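Local atomic coordinates of putative cell surface protein (Streptococcus pyogenes, PDB entry 4OFQ), a protein that probably serves as a cell-surface adhesin of the antigen I/II family, helping the bacterium attach to its surroundings. Residues A[219-224]-A[310-315]; A[237-242]-A[290-295]; A[193-198]-A[340-345]. All coordinates share one frame; numbering follows the deposited sequence. Where two conformers were deposited one is given.

Contact 1: A[219-224]-A[310-315]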
loop_
_atom_site.group_PDB
_atom_site.type_symbol
_atom_site.label_atom_id
_atom_site.label_comp_id
_atom_site.label_asym_id
_atom_site.label_seq_id
_atom_site.Cartn_x
_atom_site.Cartn_y
_atom_site.Cartn_z
ATOM N N TYR A 219 5.086 0.910 30.980
ATOM C CA TYR A 219 5.565 0.871 29.602
ATOM C C TYR A 219 4.644 1.735 28.753
ATOM O O TYR A 219 3.418 1.653 28.873
ATOM C CB TYR A 219 5.588 -0.558 29.050
ATOM C CG TYR A 219 6.593 -1.464 29.724
ATOM C CD1 TYR A 219 7.951 -1.216 29.628
ATOM C CD2 TYR A 219 6.176 -2.573 30.469
ATOM C CE1 TYR A 219 8.879 -2.051 30.246
ATOM C CE2 TYR A 219 7.089 -3.398 31.093
ATOM C CZ TYR A 219 8.436 -3.129 30.982
ATOM O OH TYR A 219 9.349 -3.944 31.613
ATOM N N ARG A 220 5.234 2.569 27.906
ATOM C CA ARG A 220 4.437 3.289 26.923
ATOM C C ARG A 220 4.615 2.635 25.556
ATOM O O ARG A 220 5.744 2.553 25.030
ATOM C CB ARG A 220 4.845 4.750 26.824
ATOM C CG ARG A 220 4.001 5.493 25.798
ATOM C CD ARG A 220 4.315 6.969 25.775
ATOM N NE ARG A 220 5.522 7.266 25.014
ATOM C CZ ARG A 220 5.571 8.143 24.016
ATOM N NH1 ARG A 220 4.476 8.801 23.650
ATOM N NH2 ARG A 220 6.714 8.359 23.378
ATOM N N LEU A 221 3.511 2.160 24.990
ATOM C CA LEU A 221 3.536 1.621 23.641
ATOM C C LEU A 221 3.004 2.702 22.713
ATOM O O LEU A 221 1.806 2.952 22.678
ATOM C CB LEU A 221 2.678 0.353 23.551
ATOM C CG LEU A 221 2.823 -0.655 24.700
ATOM C CD1 LEU A 221 1.970 -1.926 24.444
ATOM C CD2 LEU A 221 4.302 -1.021 24.911
ATOM N N GLU A 222 3.895 3.362 21.981
ATOM C CA GLU A 222 3.491 4.510 21.163
ATOM C C GLU A 222 3.018 4.040 19.791
ATOM O O GLU A 222 3.807 3.514 19.008
ATOM C CB GLU A 222 4.658 5.495 20.998
ATOM C CG GLU A 222 4.250 6.775 20.282
ATOM C CD GLU A 222 5.388 7.769 20.124
ATOM O OE1 GLU A 222 6.350 7.463 19.386
ATOM O OE2 GLU A 222 5.309 8.863 20.732
ATOM N N GLY A 223 1.733 4.213 19.505
ATOM C CA GLY A 223 1.194 3.777 18.220
ATOM C C GLY A 223 1.563 4.712 17.077
ATOM O O GLY A 223 1.824 5.899 17.273
ATOM N N TRP A 224 1.583 4.168 15.866
ATOM C CA TRP A 224 1.905 4.953 14.686
ATOM C C TRP A 224 0.695 5.812 14.370
ATOM O O TRP A 224 -0.443 5.372 14.527
ATOM C CB TRP A 224 2.234 4.006 13.509
ATOM C CG TRP A 224 2.493 4.677 12.202
ATOM C CD1 TRP A 224 3.557 5.473 11.879
ATOM C CD2 TRP A 224 1.682 4.598 11.019
ATOM N NE1 TRP A 224 3.445 5.914 10.580
ATOM C CE2 TRP A 224 2.310 5.381 10.027
ATOM C CE3 TRP A 224 0.491 3.936 10.705
ATOM C CZ2 TRP A 224 1.790 5.518 8.737
ATOM C CZ3 TRP A 224 -0.031 4.074 9.419
ATOM C CH2 TRP A 224 0.617 4.869 8.455
ATOM N N ALA A 310 -3.044 6.264 18.742
ATOM C CA ALA A 310 -3.241 6.072 20.173
ATOM C C ALA A 310 -1.972 5.524 20.802
ATOM O O ALA A 310 -1.189 4.835 20.132
ATOM C CB ALA A 310 -4.410 5.119 20.422
ATOM N N ASP A 311 -1.775 5.843 22.082
ATOM C CA ASP A 311 -0.710 5.247 22.886
ATOM C C ASP A 311 -1.339 4.380 23.960
ATOM O O ASP A 311 -2.372 4.745 24.545
ATOM C CB ASP A 311 0.130 6.312 23.594
ATOM C CG ASP A 311 1.046 7.060 22.655
ATOM O OD1 ASP A 311 1.132 6.684 21.461
ATOM O OD2 ASP A 311 1.668 8.039 23.117
ATOM N N ALA A 312 -0.713 3.236 24.224
ATOM C CA ALA A 312 -1.120 2.392 25.337
ATOM C C ALA A 312 -0.106 2.521 26.467
ATOM O O ALA A 312 1.099 2.602 26.227
ATOM C CB ALA A 312 -1.242 0.945 24.892
ATOM N N PHE A 313 -0.597 2.564 27.701
ATOM C CA PHE A 313 0.286 2.582 28.860
ATOM C C PHE A 313 0.000 1.359 29.687
ATOM O O PHE A 313 -1.123 1.172 30.163
ATOM C CB PHE A 313 0.061 3.832 29.709
ATOM C CG PHE A 313 0.409 5.101 29.002
ATOM C CD1 PHE A 313 -0.490 5.691 28.135
ATOM C CD2 PHE A 313 1.658 5.682 29.167
ATOM C CE1 PHE A 313 -0.165 6.860 27.462
ATOM C CE2 PHE A 313 1.984 6.852 28.506
ATOM C CZ PHE A 313 1.068 7.440 27.649
ATOM N N VAL A 314 1.029 0.546 29.886
ATOM C CA VAL A 314 0.880 -0.725 30.568
ATOM C C VAL A 314 1.656 -0.686 31.877
ATOM O O VAL A 314 2.872 -0.479 31.875
ATOM C CB VAL A 314 1.388 -1.884 29.679
ATOM C CG1 VAL A 314 1.345 -3.198 30.436
ATOM C CG2 VAL A 314 0.545 -1.968 28.412
ATOM N N VAL A 315 0.939 -0.875 32.983
ATOM C CA VAL A 315 1.521 -0.764 34.317
ATOM C C VAL A 315 1.809 -2.159 34.857
ATOM O O VAL A 315 0.929 -3.012 34.849
ATOM C CB VAL A 315 0.570 -0.028 35.272
ATOM C CG1 VAL A 315 1.135 -0.013 36.662
ATOM C CG2 VAL A 315 0.323 1.404 34.784
HETATM O O HOH W 1 2.609 10.021 21.499
HETATM O O HOH W 2 0.676 7.809 18.945
#
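R220 reaches across to D311 on one face of the central strand pair in a four-stranded antiparallel sheet, half of a beta sandwich. R220 NH1 lies 3.0 Å from D311 OD2 in a salt bridge whose hydrogen bond is weak, the N-H being bent to 125° and the guanidinium standing 84° from the carboxylate plane. R220 NH1 and NH2 both make weak hydrogen bonds to E222 OE2 as part of a second salt bridge, so one cation serves two acids. This probably offsets the repulsion between E222 OE2 and D311 OD2, 4.4 Å apart and also joined by a water that donates to each. With R220 CG anti to the backbone N (chi1 -180°), that methylene lies 3.6 Å from F313 CE2, and CD continues beside the same ring. A long aliphatic stem with a charged tip thus suits both neighbours.

The other face is largely apolar: L221 CB meets A312 CB at 4.2 Å, and Y219 pairs with V314, its hydroxyl bonded to D248. Backbone bonds join Y219 to V314 and L221 to A312, while R220-F313 and E222-D311 are non-hydrogen-bonded pairs. A312 is small, and F239 of the opposing sheet rests against it.

Where the strand ends, G223 suits the tight approach, its bare CA lying 3.2 Å from A310 O. D311 OD1 accepts from G223 N at 3.2 Å, on its anti side, and from a water that also donates to G223 O.

Contact 2: A[237-242]-A[290-295]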
loop_
_atom_site.group_PDB
_atom_site.type_symbol
_atom_site.label_atom_id
_atom_site.label_comp_id
_atom_site.label_asym_id
_atom_site.label_seq_id
_atom_site.Cartn_x
_atom_site.Cartn_y
_atom_site.Cartn_z
ATOM N N TYR A 237 -6.021 -2.123 14.271
ATOM C CA TYR A 237 -5.053 -1.280 14.986
ATOM C C TYR A 237 -4.957 -1.940 16.360
ATOM O O TYR A 237 -5.801 -1.728 17.245
ATOM C CB TYR A 237 -5.540 0.170 15.096
ATOM C CG TYR A 237 -4.477 1.205 15.485
ATOM C CD1 TYR A 237 -4.113 1.414 16.825
ATOM C CD2 TYR A 237 -3.875 1.998 14.521
ATOM C CE1 TYR A 237 -3.146 2.377 17.184
ATOM C CE2 TYR A 237 -2.912 2.955 14.861
ATOM C CZ TYR A 237 -2.551 3.142 16.188
ATOM O OH TYR A 237 -1.611 4.115 16.491
ATOM N N LYS A 238 -3.944 -2.780 16.512
ATOM C CA LYS A 238 -3.843 -3.677 17.659
ATOM C C LYS A 238 -2.429 -3.684 18.220
ATOM O O LYS A 238 -1.459 -3.829 17.467
ATOM C CB LYS A 238 -4.237 -5.094 17.223
ATOM C CG LYS A 238 -4.153 -6.139 18.336
ATOM C CD LYS A 238 -4.779 -7.457 17.903
ATOM C CE LYS A 238 -3.930 -8.190 16.891
ATOM N NZ LYS A 238 -4.493 -9.563 16.651
ATOM N N PHE A 239 -2.321 -3.533 19.540
ATOM C CA PHE A 239 -1.038 -3.597 20.224
ATOM C C PHE A 239 -0.863 -5.017 20.732
ATOM O O PHE A 239 -1.768 -5.568 21.363
ATOM C CB PHE A 239 -1.024 -2.667 21.442
ATOM C CG PHE A 239 -1.244 -1.210 21.131
ATOM C CD1 PHE A 239 -2.515 -0.725 20.862
ATOM C CD2 PHE A 239 -0.188 -0.308 21.185
ATOM C CE1 PHE A 239 -2.732 0.621 20.610
ATOM C CE2 PHE A 239 -0.396 1.039 20.943
ATOM C CZ PHE A 239 -1.682 1.505 20.650
ATOM N N VAL A 240 0.307 -5.607 20.483
ATOM C CA VAL A 240 0.628 -6.922 21.028
ATOM C C VAL A 240 1.953 -6.865 21.808
ATOM O O VAL A 240 2.970 -6.374 21.307
ATOM C CB VAL A 240 0.710 -7.987 19.921
ATOM C CG1 VAL A 240 1.003 -9.342 20.527
ATOM C CG2 VAL A 240 -0.595 -8.036 19.138
ATOM N N ASP A 241 1.954 -7.375 23.030
ATOM C CA ASP A 241 3.150 -7.256 23.865
ATOM C C ASP A 241 3.336 -8.533 24.677
ATOM O O ASP A 241 2.485 -8.881 25.491
ATOM C CB ASP A 241 3.020 -6.023 24.779
ATOM C CG ASP A 241 4.319 -5.649 25.448
ATOM O OD1 ASP A 241 5.099 -6.560 25.793
ATOM O OD2 ASP A 241 4.578 -4.443 25.613
ATOM N N GLN A 242 4.434 -9.251 24.420
ATOM C CA GLN A 242 4.768 -10.427 25.216
ATOM C C GLN A 242 5.603 -9.949 26.386
ATOM O O GLN A 242 6.806 -9.717 26.246
ATOM C CB GLN A 242 5.573 -11.442 24.392
ATOM C CG GLN A 242 6.124 -12.614 25.223
ATOM C CD GLN A 242 5.044 -13.421 25.940
ATOM O OE1 GLN A 242 4.153 -13.991 25.302
ATOM N NE2 GLN A 242 5.131 -13.489 27.280
ATOM N N TYR A 290 -0.008 -9.985 26.249
ATOM C CA TYR A 290 -0.893 -8.832 26.359
ATOM C C TYR A 290 -1.321 -8.347 24.975
ATOM O O TYR A 290 -0.500 -8.202 24.079
ATOM C CB TYR A 290 -0.179 -7.688 27.092
ATOM C CG TYR A 290 -0.902 -6.360 27.013
ATOM C CD1 TYR A 290 -0.658 -5.469 25.964
ATOM C CD2 TYR A 290 -1.819 -5.990 27.988
ATOM C CE1 TYR A 290 -1.320 -4.255 25.885
ATOM C CE2 TYR A 290 -2.493 -4.785 27.916
ATOM C CZ TYR A 290 -2.231 -3.918 26.861
ATOM O OH TYR A 290 -2.879 -2.713 26.782
ATOM N N GLU A 291 -2.603 -8.047 24.826
ATOM C CA GLU A 291 -3.118 -7.548 23.568
ATOM C C GLU A 291 -4.152 -6.449 23.836
ATOM O O GLU A 291 -4.991 -6.594 24.714
ATOM C CB GLU A 291 -3.776 -8.719 22.843
ATOM C CG GLU A 291 -4.239 -8.443 21.453
ATOM C CD GLU A 291 -4.912 -9.659 20.860
ATOM O OE1 GLU A 291 -4.211 -10.675 20.645
ATOM O OE2 GLU A 291 -6.143 -9.602 20.641
ATOM N N LEU A 292 -4.077 -5.344 23.103
ATOM C CA LEU A 292 -5.168 -4.372 23.109
ATOM C C LEU A 292 -5.543 -4.070 21.664
ATOM O O LEU A 292 -4.716 -3.592 20.886
ATOM C CB LEU A 292 -4.784 -3.090 23.865
ATOM C CG LEU A 292 -5.869 -2.012 23.995
ATOM C CD1 LEU A 292 -5.728 -1.241 25.298
ATOM C CD2 LEU A 292 -5.805 -1.047 22.818
ATOM N N ALA A 293 -6.790 -4.351 21.311
ATOM C CA ALA A 293 -7.258 -4.190 19.937
ATOM C C ALA A 293 -8.403 -3.199 19.849
ATOM O O ALA A 293 -9.377 -3.281 20.611
ATOM C CB ALA A 293 -7.706 -5.537 19.358
ATOM N N PHE A 294 -8.306 -2.275 18.903
ATOM C CA PHE A 294 -9.445 -1.417 18.622
ATOM C C PHE A 294 -10.565 -2.207 17.955
ATOM O O PHE A 294 -10.310 -3.105 17.149
ATOM C CB PHE A 294 -9.013 -0.224 17.780
ATOM C CG PHE A 294 -8.515 0.915 18.607
ATOM C CD1 PHE A 294 -7.185 0.988 18.977
ATOM C CD2 PHE A 294 -9.393 1.900 19.049
ATOM C CE1 PHE A 294 -6.730 2.035 19.778
ATOM C CE2 PHE A 294 -8.948 2.944 19.842
ATOM C CZ PHE A 294 -7.615 3.010 20.203
ATOM N N LYS A 295 -11.808 -1.883 18.298
ATOM C CA LYS A 295 -12.944 -2.577 17.697
ATOM C C LYS A 295 -13.132 -2.158 16.238
ATOM O O LYS A 295 -13.053 -0.972 15.912
ATOM C CB LYS A 295 -14.217 -2.297 18.485
ATOM C CG LYS A 295 -14.196 -2.861 19.897
ATOM C CD LYS A 295 -15.245 -2.179 20.771
ATOM C CE LYS A 295 -15.295 -2.837 22.144
ATOM N NZ LYS A 295 -16.267 -2.147 23.030
HETATM O O HOH W 3 -7.880 -3.762 15.761
#
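Y237 and F294 lie side by side and point the same way, but their rings are turned 82° to each other. Y237 CD1 comes 3.8 Å from F294 CD1, an oblique meeting that lets two large aromatics share one buried patch. The edge of the F294 ring meets Y237 O in its own plane, with CD1 3.5 Å away, while F294 N donates to that same oxygen. Two residues along, F239 does much the same: its ring edge faces L292 O, and its CD1 touches L292 CD2 at 3.8 Å as the two side chains run alongside each other. Next comes Y290, whose CD1 packs on D241 CB at 3.9 Å; its hydroxyl bonds to D253, and the D241 carboxylate turns to K195.

K238, E291 and A293 occupy the reverse, partly exposed face. K238 crosses E291 obliquely, its CD, carried outward by an extended chi2 (170°), lying 3.7 Å from E291 CD. K238 NZ stays 4.2 Å from E291 OE1, beyond a salt bridge, so the pair probably attracts only loosely. A293 offers just a methyl, against which K238 CG packs at 3.7 Å.

Five backbone bonds hold this antiparallel pair within its sheet, flanked by strand 323-332 beyond 237-242 and strand 279-284 beyond 289-294. F308 meets the Y237 and F294 rings edge-to-face, the buried face packs on strands 248-257 and 310-318 of the opposing sheet of the beta sandwich, and K295 sits at the N-cap position of helix 296-299.

Contact 3: A[193-198]-A[340-345]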
loop_
_atom_site.group_PDB
_atom_site.type_symbol
_atom_site.label_atom_id
_atom_site.label_comp_id
_atom_site.label_asym_id
_atom_site.label_seq_id
_atom_site.Cartn_x
_atom_site.Cartn_y
_atom_site.Cartn_z
ATOM N N VAL A 193 7.064 2.337 15.203
ATOM C CA VAL A 193 6.472 2.528 16.526
ATOM C C VAL A 193 7.588 2.509 17.561
ATOM O O VAL A 193 8.682 2.021 17.290
ATOM C CB VAL A 193 5.409 1.449 16.877
ATOM C CG1 VAL A 193 4.154 1.630 15.995
ATOM C CG2 VAL A 193 5.990 0.056 16.723
ATOM N N HIS A 194 7.313 3.046 18.743
ATOM C CA HIS A 194 8.340 3.146 19.770
ATOM C C HIS A 194 7.828 2.663 21.117
ATOM O O HIS A 194 6.646 2.815 21.447
ATOM C CB HIS A 194 8.856 4.584 19.875
ATOM C CG HIS A 194 9.449 5.102 18.602
ATOM N ND1 HIS A 194 8.698 5.725 17.630
ATOM C CD2 HIS A 194 10.721 5.073 18.134
ATOM C CE1 HIS A 194 9.480 6.064 16.620
ATOM N NE2 HIS A 194 10.713 5.679 16.902
ATOM N N LYS A 195 8.726 2.070 21.890
ATOM C CA LYS A 195 8.390 1.643 23.232
ATOM C C LYS A 195 9.283 2.374 24.198
ATOM O O LYS A 195 10.469 2.525 23.937
ATOM C CB LYS A 195 8.577 0.141 23.412
ATOM C CG LYS A 195 8.263 -0.305 24.835
ATOM C CD LYS A 195 8.043 -1.820 24.930
ATOM C CE LYS A 195 7.603 -2.207 26.332
ATOM N NZ LYS A 195 7.194 -3.630 26.393
ATOM N N ASP A 196 8.724 2.862 25.303
ATOM C CA ASP A 196 9.582 3.400 26.347
ATOM C C ASP A 196 9.172 2.818 27.680
ATOM O O ASP A 196 8.094 2.208 27.810
ATOM C CB ASP A 196 9.572 4.930 26.369
ATOM C CG ASP A 196 10.943 5.513 26.718
ATOM O OD1 ASP A 196 11.758 4.832 27.418
ATOM O OD2 ASP A 196 11.208 6.652 26.278
ATOM N N VAL A 197 10.061 2.951 28.655
ATOM C CA VAL A 197 9.780 2.478 30.003
ATOM C C VAL A 197 10.034 3.627 30.983
ATOM O O VAL A 197 11.067 4.302 30.921
ATOM C CB VAL A 197 10.590 1.203 30.367
ATOM C CG1 VAL A 197 12.096 1.440 30.243
ATOM C CG2 VAL A 197 10.234 0.740 31.769
ATOM N N PHE A 198 9.060 3.855 31.860
ATOM C CA PHE A 198 9.084 4.970 32.796
ATOM C C PHE A 198 8.857 4.528 34.222
ATOM O O PHE A 198 8.295 3.462 34.472
ATOM C CB PHE A 198 7.952 5.940 32.463
ATOM C CG PHE A 198 8.032 6.529 31.097
ATOM C CD1 PHE A 198 8.937 7.536 30.816
ATOM C CD2 PHE A 198 7.179 6.106 30.093
ATOM C CE1 PHE A 198 9.007 8.094 29.552
ATOM C CE2 PHE A 198 7.243 6.671 28.835
ATOM C CZ PHE A 198 8.162 7.667 28.565
ATOM N N ASN A 340 11.267 -0.662 19.049
ATOM C CA ASN A 340 12.548 -0.875 19.701
ATOM C C ASN A 340 12.322 -1.703 20.951
ATOM O O ASN A 340 11.192 -1.812 21.447
ATOM C CB ASN A 340 13.150 0.457 20.121
ATOM C CG ASN A 340 12.205 1.257 21.009
ATOM O OD1 ASN A 340 11.217 1.806 20.524
ATOM N ND2 ASN A 340 12.498 1.321 22.301
ATOM N N LYS A 341 13.399 -2.287 21.464
ATOM C CA LYS A 341 13.367 -2.890 22.789
ATOM C C LYS A 341 13.727 -1.847 23.842
ATOM O O LYS A 341 14.357 -0.831 23.534
ATOM C CB LYS A 341 14.357 -4.053 22.882
ATOM C CG LYS A 341 13.881 -5.352 22.202
ATOM C CD LYS A 341 13.671 -6.473 23.245
ATOM C CE LYS A 341 13.424 -7.835 22.581
ATOM N NZ LYS A 341 13.335 -8.962 23.574
ATOM N N VAL A 342 13.323 -2.122 25.083
ATOM C CA VAL A 342 13.845 -1.438 26.264
ATOM C C VAL A 342 14.255 -2.491 27.286
ATOM O O VAL A 342 13.815 -3.628 27.206
ATOM C CB VAL A 342 12.800 -0.504 26.911
ATOM C CG1 VAL A 342 12.424 0.627 25.943
ATOM C CG2 VAL A 342 11.567 -1.294 27.306
ATOM N N THR A 343 15.124 -2.120 28.225
ATOM C CA THR A 343 15.468 -3.007 29.335
ATOM C C THR A 343 15.579 -2.201 30.632
ATOM O O THR A 343 15.807 -0.986 30.602
ATOM C CB THR A 343 16.813 -3.793 29.148
ATOM O OG1 THR A 343 17.937 -2.913 29.347
ATOM C CG2 THR A 343 16.903 -4.494 27.775
ATOM N N THR A 344 15.383 -2.877 31.761
ATOM C CA THR A 344 15.778 -2.352 33.068
ATOM C C THR A 344 16.319 -3.507 33.880
ATOM O O THR A 344 16.072 -4.684 33.564
ATOM C CB THR A 344 14.602 -1.762 33.870
ATOM O OG1 THR A 344 13.571 -2.751 33.995
ATOM C CG2 THR A 344 14.044 -0.495 33.187
ATOM N N HIS A 345 17.057 -3.190 34.930
ATOM C CA HIS A 345 17.623 -4.248 35.751
ATOM C C HIS A 345 17.151 -4.133 37.193
ATOM O O HIS A 345 16.994 -3.028 37.716
ATOM C CB HIS A 345 19.140 -4.218 35.705
ATOM C CG HIS A 345 19.767 -5.497 36.158
ATOM N ND1 HIS A 345 19.977 -6.562 35.307
ATOM C CD2 HIS A 345 20.187 -5.902 37.383
ATOM C CE1 HIS A 345 20.528 -7.558 35.981
ATOM N NE2 HIS A 345 20.661 -7.185 37.243
#
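The strands bearing K195 and V342 run nearly parallel, 19° apart, but their axes stay 7.2 Å from each other, so this is a meeting of two sheets of a beta sandwich and not a beta pair. Side chains make the connection. N340 grips the backbone of K195 with both ends of its amide: OD1 accepts from K195 N at 2.9 Å, and ND2 donates to K195 O, also at 2.9 Å, on a lone pair and in the amide plane. Asparagine suits this place because one flat group supplies donor and acceptor together. ND2 has a second acceptor in K341 O, above that carbonyl's plane, so the same NH2 group holds both chains.

Further along, branched residues fill the interface. V342 CG1 lies 3.4 Å from K195 O, while V197 CG1 meets V342 CB at 3.9 Å and T344 CG2 at 4.0 Å. T344 turns its hydroxyl to R318.

K195 extends past V342, crossing it at about a right angle. Its NZ is bonded covalently to CG of N326, an isopeptide crosslink between the two sheets, and hydrogen-bonds to D241 OD2.

Overall arrangement
All three contacts lie in the C-terminal beta-sandwich domain. Contact 1 pairs antiparallel strands in one of its facing sheets and contact 2 in the other; their centres are about 10 Å apart, and they touch where L221 and A310 meet the F239 ring and W224 O meets Y237 OH. Contact 3, about 11 Å from the centre of contact 1 and 17 Å from that of contact 2, joins strand 194-198, next to 216-222, to strand 342-345 of the other sheet. Along the chain the contacts enclose one another: 3 outermost, then 1, then 2. K195 and D241 tie contact 3 to contact 2 beside the isopeptide bond, which probably stiffens an adhesin exposed at the cell surface.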